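Local atomic coordinates of oligogalacturonate lyase (Yersinia enterocolitica subsp. enterocolitica, PDB entry 3PE7), a protein that cleaves oligogalacturonides by beta-elimination in the cytoplasm, as a metal-binding lyase built on a seven-bladed beta-propeller. Residues A[147-152]-A[159-164]; A[116-121]-A[141-146]. All coordinates share one frame; numbering follows the deposited sequence.

Contact 1 (A[147-152]-A[159-164])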
ATOM      1  N   GLU A 147      13.662  11.161  20.134  1.00 18.29           N
ATOM      2  CA  GLU A 147      14.204  10.464  21.306  1.00 19.83           C
ATOM      3  C   GLU A 147      13.776   9.010  21.377  1.00 18.86           C
ATOM      4  O   GLU A 147      14.515   8.155  21.895  1.00 19.02           O
ATOM      5  CB  GLU A 147      13.717  11.143  22.586  1.00 21.09           C
ATOM      6  CG  GLU A 147      14.755  11.833  23.415  1.00 25.72           C
ATOM      7  CD  GLU A 147      14.284  11.943  24.861  1.00 31.39           C
ATOM      8  OE1 GLU A 147      15.075  11.618  25.789  1.00 35.47           O
ATOM      9  OE2 GLU A 147      13.101  12.316  25.058  1.00 33.18           O
ATOM     10  N   ASP A 148      12.569   8.744  20.880  1.00 17.70           N
ATOM     11  CA  ASP A 148      11.962   7.418  20.943  1.00 17.38           C
ATOM     12  C   ASP A 148      12.150   6.626  19.653  1.00 17.27           C
ATOM     13  O   ASP A 148      11.862   5.430  19.621  1.00 18.29           O
ATOM     14  CB  ASP A 148      10.463   7.541  21.215  1.00 17.47           C
ATOM     15  CG  ASP A 148      10.161   8.042  22.606  1.00 18.06           C
ATOM     16  OD1 ASP A 148      11.088   8.048  23.456  1.00 19.57           O
ATOM     17  OD2 ASP A 148       8.991   8.412  22.861  1.00 16.53           O
ATOM     18  N   TRP A 149      12.618   7.284  18.598  1.00 16.49           N
ATOM     19  CA  TRP A 149      12.761   6.626  17.306  1.00 16.31           C
ATOM     20  C   TRP A 149      14.082   5.889  17.179  1.00 16.71           C
ATOM     21  O   TRP A 149      15.118   6.383  17.632  1.00 17.05           O
ATOM     22  CB  TRP A 149      12.635   7.629  16.155  1.00 15.74           C
ATOM     23  CG  TRP A 149      12.881   6.996  14.808  1.00 18.01           C
ATOM     24  CD1 TRP A 149      13.937   7.233  13.958  1.00 17.20           C
ATOM     25  CD2 TRP A 149      12.080   5.990  14.177  1.00 21.42           C
ATOM     26  NE1 TRP A 149      13.819   6.452  12.833  1.00 20.45           N
ATOM     27  CE2 TRP A 149      12.689   5.685  12.936  1.00 21.04           C
ATOM     28  CE3 TRP A 149      10.905   5.311  14.542  1.00 22.31           C
ATOM     29  CZ2 TRP A 149      12.169   4.724  12.057  1.00 21.54           C
ATOM     30  CZ3 TRP A 149      10.380   4.361  13.658  1.00 24.15           C
ATOM     31  CH2 TRP A 149      11.016   4.076  12.433  1.00 22.92           C
ATOM     32  N   VAL A 150      14.026   4.702  16.578  1.00 16.21           N
ATOM     33  CA  VAL A 150      15.216   3.984  16.130  1.00 16.86           C
ATOM     34  C   VAL A 150      14.934   3.473  14.704  1.00 16.98           C
ATOM     35  O   VAL A 150      13.783   3.166  14.379  1.00 16.33           O
ATOM     36  CB  VAL A 150      15.578   2.804  17.063  1.00 17.25           C
ATOM     37  CG1 VAL A 150      15.802   3.283  18.506  1.00 17.81           C
ATOM     38  CG2 VAL A 150      14.517   1.713  17.021  1.00 16.78           C
ATOM     39  N   PRO A 151      15.979   3.382  13.849  1.00 16.37           N
ATOM     40  CA  PRO A 151      15.799   2.812  12.511  1.00 16.71           C
ATOM     41  C   PRO A 151      15.359   1.345  12.586  1.00 16.76           C
ATOM     42  O   PRO A 151      16.005   0.534  13.257  1.00 16.64           O
ATOM     43  CB  PRO A 151      17.205   2.918  11.883  1.00 16.28           C
ATOM     44  CG  PRO A 151      17.924   3.931  12.672  1.00 16.63           C
ATOM     45  CD  PRO A 151      17.347   3.901  14.060  1.00 16.42           C
ATOM     46  N   LEU A 152      14.246   1.009  11.931  1.00 16.74           N
ATOM     47  CA  LEU A 152      13.688  -0.337  12.064  1.00 17.04           C
ATOM     48  C   LEU A 152      14.113  -1.179  10.873  1.00 18.16           C
ATOM     49  O   LEU A 152      13.300  -1.517   9.990  1.00 18.36           O
ATOM     50  CB  LEU A 152      12.166  -0.263  12.189  1.00 16.96           C
ATOM     51  CG  LEU A 152      11.684   0.475  13.451  1.00 16.90           C
ATOM     52  CD1 LEU A 152      10.154   0.636  13.445  1.00 17.95           C
ATOM     53  CD2 LEU A 152      12.157  -0.218  14.735  1.00 17.99           C
ATOM     54  N   HIS A 159      10.199  -5.900  16.212  1.00 21.86           N
ATOM     55  CA  HIS A 159       9.575  -6.590  17.343  1.00 22.30           C
ATOM     56  C   HIS A 159       9.795  -5.871  18.673  1.00 22.22           C
ATOM     57  O   HIS A 159       8.832  -5.570  19.394  1.00 22.90           O
ATOM     58  CB  HIS A 159      10.066  -8.046  17.423  1.00 22.98           C
ATOM     59  CG  HIS A 159       9.415  -8.845  18.511  1.00 24.42           C
ATOM     60  ND1 HIS A 159       9.946  -8.948  19.778  1.00 27.04           N
ATOM     61  CD2 HIS A 159       8.269  -9.564  18.523  1.00 25.30           C
ATOM     62  CE1 HIS A 159       9.164  -9.712  20.521  1.00 26.65           C
ATOM     63  NE2 HIS A 159       8.134 -10.089  19.787  1.00 24.92           N
ATOM     64  N   GLU A 160      11.057  -5.567  18.980  1.00 21.23           N
ATOM     65  CA  GLU A 160      11.440  -4.941  20.250  1.00 20.58           C
ATOM     66  C   GLU A 160      10.928  -3.515  20.408  1.00 19.70           C
ATOM     67  O   GLU A 160      10.702  -3.046  21.531  1.00 19.48           O
ATOM     68  CB  GLU A 160      12.970  -4.951  20.422  1.00 21.73           C
ATOM     69  CG  GLU A 160      13.578  -6.369  20.566  1.00 23.28           C
ATOM     70  CD  GLU A 160      12.996  -7.156  21.726  1.00 27.26           C
ATOM     71  OE1 GLU A 160      12.964  -6.628  22.859  1.00 28.97           O
ATOM     72  OE2 GLU A 160      12.583  -8.316  21.502  1.00 29.52           O
ATOM     73  N   PHE A 161      10.752  -2.825  19.281  1.00 18.46           N
ATOM     74  CA  PHE A 161      10.330  -1.427  19.302  1.00 17.29           C
ATOM     75  C   PHE A 161       8.978  -1.255  20.005  1.00 17.06           C
ATOM     76  O   PHE A 161       8.756  -0.267  20.712  1.00 17.55           O
ATOM     77  CB  PHE A 161      10.249  -0.892  17.874  1.00 16.83           C
ATOM     78  CG  PHE A 161      10.035   0.583  17.800  1.00 15.28           C
ATOM     79  CD1 PHE A 161      10.974   1.471  18.336  1.00 13.04           C
ATOM     80  CD2 PHE A 161       8.894   1.099  17.197  1.00 14.00           C
ATOM     81  CE1 PHE A 161      10.767   2.851  18.263  1.00 13.38           C
ATOM     82  CE2 PHE A 161       8.695   2.481  17.116  1.00 14.49           C
ATOM     83  CZ  PHE A 161       9.629   3.353  17.653  1.00 12.59           C
ATOM     84  N   TYR A 162       8.097  -2.220  19.787  1.00 16.88           N
ATOM     85  CA  TYR A 162       6.751  -2.206  20.373  1.00 17.54           C
ATOM     86  C   TYR A 162       6.773  -2.023  21.903  1.00 17.72           C
ATOM     87  O   TYR A 162       5.978  -1.265  22.457  1.00 17.02           O
ATOM     88  CB  TYR A 162       6.020  -3.498  19.999  1.00 17.50           C
ATOM     89  CG  TYR A 162       4.773  -3.789  20.819  1.00 18.11           C
ATOM     90  CD1 TYR A 162       4.780  -4.777  21.815  1.00 18.18           C
ATOM     91  CD2 TYR A 162       3.592  -3.088  20.594  1.00 18.55           C
ATOM     92  CE1 TYR A 162       3.637  -5.048  22.570  1.00 19.15           C
ATOM     93  CE2 TYR A 162       2.444  -3.344  21.349  1.00 18.91           C
ATOM     94  CZ  TYR A 162       2.472  -4.327  22.332  1.00 19.60           C
ATOM     95  OH  TYR A 162       1.337  -4.595  23.067  1.00 20.53           O
ATOM     96  N   PHE A 163       7.711  -2.690  22.565  1.00 18.15           N
ATOM     97  CA  PHE A 163       7.767  -2.684  24.028  1.00 18.85           C
ATOM     98  C   PHE A 163       8.297  -1.379  24.619  1.00 18.96           C
ATOM     99  O   PHE A 163       8.147  -1.144  25.828  1.00 19.67           O
ATOM    100  CB  PHE A 163       8.604  -3.867  24.519  1.00 19.45           C
ATOM    101  CG  PHE A 163       8.088  -5.199  24.065  1.00 20.45           C
ATOM    102  CD1 PHE A 163       7.114  -5.869  24.801  1.00 22.27           C
ATOM    103  CD2 PHE A 163       8.567  -5.783  22.894  1.00 21.69           C
ATOM    104  CE1 PHE A 163       6.636  -7.115  24.378  1.00 21.68           C
ATOM    105  CE2 PHE A 163       8.087  -7.037  22.459  1.00 22.89           C
ATOM    106  CZ  PHE A 163       7.125  -7.697  23.205  1.00 23.39           C
ATOM    107  N   THR A 164       8.893  -0.532  23.779  1.00 18.39           N
ATOM    108  CA  THR A 164       9.439   0.751  24.224  1.00 18.80           C
ATOM    109  C   THR A 164       8.380   1.829  24.445  1.00 18.37           C
ATOM    110  O   THR A 164       8.685   2.880  24.983  1.00 18.32           O
ATOM    111  CB  THR A 164      10.510   1.309  23.256  1.00 18.75           C
ATOM    112  OG1 THR A 164       9.905   1.639  22.004  1.00 19.45           O
ATOM    113  CG2 THR A 164      11.651   0.310  23.041  1.00 19.62           C
TER
HETATM  114  O   HOH W   1      11.206   4.036  21.757  1.00 21.82           O
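Phe-161 projects from the helix into the loop 147-152 and meets four of its residues. The ring is reached by the indole of Trp-149 in an offset edge-to-face pair: the edge of the six-membered ring is turned toward the Phe-161 face, with centroids 5.6 Å apart and planes at 82°. The closest atoms of that pair are Trp-149 CE3 and Phe-161 CZ, at 3.9 Å. Further back along the phenyl group, Val-150 CG2 lies 3.8 Å from Phe-161 CD1, while Leu-152 crosses the root of the side chain at about a right angle, its CD2 3.7 Å from Phe-161 CB. The Asp-148 carbonyl O lies in the ring plane at the rim, 3.1 Å from Phe-161 CE1, a position consistent with a weak electrostatic attraction between the ring's C-H edge and the oxygen.

With CG anti to the backbone N (chi1 -171°), the Phe-161 ring is directed at the loop. Beyond the ring, a water links the segments, donating to Asp-148 O at 2.6 Å and to Thr-164 OG1 at 2.7 Å. Thr-164 OG1 in turn donates to Phe-161 O at 2.6 Å, on a lone pair in the carbonyl plane; Thr-164 N binds the same oxygen. Asp-148 OD2 accepts a hydrogen bond from Cys-167 N, and Trp-189 adds a second edge-to-face partner for Phe-161.

No direct hydrogen bond crosses between the segments. The loop that follows propeller strand 138-145 is therefore joined to helix 155-161 by one buried aromatic ring and a water bridge, apolar contact supplying most of the interface.

Contact 2 (A[116-121]-A[141-146])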
ATOM      1  N   VAL A 116       7.825  21.751  -1.560  1.00 17.82           N
ATOM      2  CA  VAL A 116       7.667  21.059  -0.283  1.00 18.20           C
ATOM      3  C   VAL A 116       6.403  21.533   0.432  1.00 17.88           C
ATOM      4  O   VAL A 116       6.255  22.713   0.767  1.00 17.84           O
ATOM      5  CB  VAL A 116       8.984  20.985   0.602  1.00 19.15           C
ATOM      6  CG1 VAL A 116      10.016  21.942   0.163  1.00 20.52           C
ATOM      7  CG2 VAL A 116       8.682  21.018   2.115  1.00 18.97           C
ATOM      8  N   VAL A 117       5.469  20.608   0.614  1.00 16.90           N
ATOM      9  CA  VAL A 117       4.178  20.952   1.185  1.00 17.80           C
ATOM     10  C   VAL A 117       4.267  21.012   2.708  1.00 17.90           C
ATOM     11  O   VAL A 117       3.677  21.897   3.341  1.00 19.02           O
ATOM     12  CB  VAL A 117       3.076  19.956   0.740  1.00 17.83           C
ATOM     13  CG1 VAL A 117       1.790  20.227   1.481  1.00 19.42           C
ATOM     14  CG2 VAL A 117       2.855  20.042  -0.776  1.00 20.21           C
ATOM     15  N   TYR A 118       5.007  20.074   3.296  1.00 17.40           N
ATOM     16  CA  TYR A 118       5.126  19.989   4.751  1.00 16.64           C
ATOM     17  C   TYR A 118       6.451  19.334   5.089  1.00 16.89           C
ATOM     18  O   TYR A 118       6.866  18.400   4.392  1.00 15.76           O
ATOM     19  CB  TYR A 118       3.965  19.177   5.367  1.00 16.78           C
ATOM     20  CG  TYR A 118       4.105  18.852   6.846  1.00 16.30           C
ATOM     21  CD1 TYR A 118       4.496  17.577   7.270  1.00 15.77           C
ATOM     22  CD2 TYR A 118       3.827  19.816   7.829  1.00 17.53           C
ATOM     23  CE1 TYR A 118       4.618  17.262   8.619  1.00 17.53           C
ATOM     24  CE2 TYR A 118       3.939  19.509   9.202  1.00 17.26           C
ATOM     25  CZ  TYR A 118       4.351  18.227   9.588  1.00 20.58           C
ATOM     26  OH  TYR A 118       4.466  17.909  10.934  1.00 18.30           O
ATOM     27  N   GLN A 119       7.104  19.830   6.143  1.00 16.51           N
ATOM     28  CA  GLN A 119       8.315  19.203   6.660  1.00 16.90           C
ATOM     29  C   GLN A 119       8.097  18.721   8.091  1.00 16.76           C
ATOM     30  O   GLN A 119       7.684  19.493   8.969  1.00 16.27           O
ATOM     31  CB  GLN A 119       9.501  20.170   6.607  1.00 17.64           C
ATOM     32  CG  GLN A 119      10.789  19.576   7.148  1.00 19.69           C
ATOM     33  CD  GLN A 119      11.977  20.477   6.935  1.00 24.15           C
ATOM     34  OE1 GLN A 119      12.323  21.268   7.805  1.00 26.47           O
ATOM     35  NE2 GLN A 119      12.600  20.376   5.772  1.00 25.33           N
ATOM     36  N   VAL A 120       8.382  17.443   8.337  1.00 16.47           N
ATOM     37  CA  VAL A 120       8.327  16.917   9.687  1.00 16.31           C
ATOM     38  C   VAL A 120       9.348  17.719  10.507  1.00 17.10           C
ATOM     39  O   VAL A 120      10.505  17.838  10.090  1.00 17.62           O
ATOM     40  CB  VAL A 120       8.656  15.411   9.730  1.00 16.03           C
ATOM     41  CG1 VAL A 120       8.623  14.885  11.167  1.00 14.87           C
ATOM     42  CG2 VAL A 120       7.663  14.615   8.828  1.00 15.56           C
ATOM     43  N   PRO A 121       8.907  18.310  11.630  1.00 17.70           N
ATOM     44  CA  PRO A 121       9.836  19.173  12.387  1.00 18.34           C
ATOM     45  C   PRO A 121      10.969  18.388  13.067  1.00 18.94           C
ATOM     46  O   PRO A 121      10.876  17.168  13.213  1.00 18.34           O
ATOM     47  CB  PRO A 121       8.928  19.913  13.388  1.00 18.32           C
ATOM     48  CG  PRO A 121       7.660  19.135  13.456  1.00 18.71           C
ATOM     49  CD  PRO A 121       7.541  18.304  12.195  1.00 17.40           C
ATOM     50  N   GLY A 141      -0.794  11.103   8.804  1.00 13.31           N
ATOM     51  CA  GLY A 141       0.456  10.347   8.939  1.00 12.55           C
ATOM     52  C   GLY A 141       0.889  10.289  10.387  1.00 13.52           C
ATOM     53  O   GLY A 141       0.315  10.969  11.237  1.00 13.65           O
ATOM     54  N   ILE A 142       1.916   9.492  10.669  1.00 12.56           N
ATOM     55  CA  ILE A 142       2.434   9.343  12.027  1.00 12.83           C
ATOM     56  C   ILE A 142       3.793  10.016  12.151  1.00 12.38           C
ATOM     57  O   ILE A 142       4.619   9.902  11.266  1.00 12.97           O
ATOM     58  CB  ILE A 142       2.587   7.849  12.422  1.00 12.84           C
ATOM     59  CG1 ILE A 142       1.247   7.103  12.321  1.00 12.45           C
ATOM     60  CG2 ILE A 142       3.169   7.690  13.840  1.00 13.55           C
ATOM     61  CD1 ILE A 142       0.137   7.651  13.201  1.00 13.93           C
ATOM     62  N   GLU A 143       3.998  10.733  13.251  1.00 12.41           N
ATOM     63  CA  GLU A 143       5.330  11.214  13.626  1.00 13.21           C
ATOM     64  C   GLU A 143       5.696  10.652  14.988  1.00 13.17           C
ATOM     65  O   GLU A 143       4.853  10.565  15.889  1.00 14.04           O
ATOM     66  CB  GLU A 143       5.364  12.745  13.657  1.00 12.48           C
ATOM     67  CG  GLU A 143       5.178  13.378  12.272  1.00 13.97           C
ATOM     68  CD  GLU A 143       5.063  14.883  12.312  1.00 16.35           C
ATOM     69  OE1 GLU A 143       5.149  15.475  13.421  1.00 17.98           O
ATOM     70  OE2 GLU A 143       4.910  15.466  11.219  1.00 14.86           O
ATOM     71  N   ILE A 144       6.954  10.245  15.133  1.00 13.74           N
ATOM     72  CA  ILE A 144       7.430   9.636  16.378  1.00 14.07           C
ATOM     73  C   ILE A 144       8.503  10.549  16.959  1.00 14.57           C
ATOM     74  O   ILE A 144       9.317  11.094  16.215  1.00 15.01           O
ATOM     75  CB  ILE A 144       8.009   8.217  16.127  1.00 14.57           C
ATOM     76  CG1 ILE A 144       6.932   7.327  15.472  1.00 13.21           C
ATOM     77  CG2 ILE A 144       8.581   7.614  17.435  1.00 14.79           C
ATOM     78  CD1 ILE A 144       7.285   5.822  15.320  1.00 15.93           C
ATOM     79  N   ARG A 145       8.480  10.751  18.273  1.00 15.17           N
ATOM     80  CA  ARG A 145       9.457  11.641  18.883  1.00 16.13           C
ATOM     81  C   ARG A 145      10.852  11.094  18.592  1.00 16.17           C
ATOM     82  O   ARG A 145      11.082   9.896  18.724  1.00 15.80           O
ATOM     83  CB  ARG A 145       9.218  11.769  20.392  1.00 17.08           C
ATOM     84  CG  ARG A 145       9.942  12.957  20.985  1.00 20.77           C
ATOM     85  CD  ARG A 145       9.765  13.060  22.497  1.00 24.65           C
ATOM     86  NE  ARG A 145       8.378  13.299  22.893  1.00 24.44           N
ATOM     87  CZ  ARG A 145       7.733  14.461  22.761  1.00 26.11           C
ATOM     88  NH1 ARG A 145       8.333  15.524  22.238  1.00 26.38           N
ATOM     89  NH2 ARG A 145       6.473  14.564  23.171  1.00 25.80           N
ATOM     90  N   ARG A 146      11.762  11.971  18.178  1.00 16.64           N
ATOM     91  CA  ARG A 146      13.119  11.540  17.791  1.00 17.95           C
ATOM     92  C   ARG A 146      13.801  10.712  18.885  1.00 17.33           C
ATOM     93  O   ARG A 146      14.459   9.709  18.596  1.00 16.87           O
ATOM     94  CB  ARG A 146      14.003  12.738  17.425  1.00 18.34           C
ATOM     95  CG  ARG A 146      15.425  12.324  17.006  1.00 21.15           C
ATOM     96  CD  ARG A 146      16.274  13.503  16.592  1.00 23.26           C
ATOM     97  NE  ARG A 146      15.735  14.156  15.406  1.00 27.26           N
ATOM     98  CZ  ARG A 146      15.832  13.687  14.165  1.00 27.66           C
ATOM     99  NH1 ARG A 146      16.442  12.536  13.916  1.00 29.27           N
ATOM    100  NH2 ARG A 146      15.296  14.377  13.168  1.00 29.30           N
TER
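Two neighbouring four-stranded sheets of the beta-propeller meet here, through the end of strand 114-119, outermost in its sheet, with the loop residues that follow it, and strand 138-145 of the next. The join is made by side chains: the nearest CA atoms, those of Val-120 and Glu-143, are 7.6 Å apart. Tyr-118 and Glu-143 reach toward each other from opposite directions, and Tyr-118 OH donates a very short hydrogen bond of 2.5 Å to Glu-143 OE2. The oxygen sits at the edge of the phenol ring, in its plane, and ring and carboxylate are nearly coplanar, 14° apart. Lying on the CE1 side of the hydroxyl, Glu-143 OE2 is also 3.2 Å from Tyr-118 CE1.

Glu-143 spans the gap because its chain is extended beyond CG (chi2 174°). Val-120 packs against the carboxylate, its CG1 3.7 Å from Glu-143 CD, and the ring carbon Pro-121 CD comes within 3.9 Å of Glu-143 OE1. A classic beta bulge, in which Val-117 and Tyr-118 both face Leu-104, lies at the base of the tyrosine.

Glu-143 OE1 forms a salt bridge with Arg-169 on strand 168-174, and Trp-124 and Trp-130 touch the same side chain. Each oxygen of this buried carboxylate thus has a polar partner: a phenol from the adjacent sheet and a guanidinium from its own. The arginine would be expected to stabilise the negative charge, and the short separation is consistent with a strong hydrogen bond between phenol and carboxylate.

In the fold
Contact 2 joins two adjacent propeller sheets, and contact 1 follows it in the chain, closing the excursion between strands 138-145 and 168-174 of the second sheet. Their centres are about 17 Å apart, yet they touch through Ile-144: its CD1 lies 3.7 Å from Trp-149 CE3 and 4.0 Å from Phe-161 CE2. Strand 138-145 therefore contributes Glu-143 to the sheet boundary and Ile-144 to the packing around Trp-149 and Phe-161. Contact 2 lies away from the metal sites. Contact 1 is nearer, with the Leu-152 side chain about 11 Å from that of the manganese ligand Gln-350, so contact 1 does not adjoin that ligand.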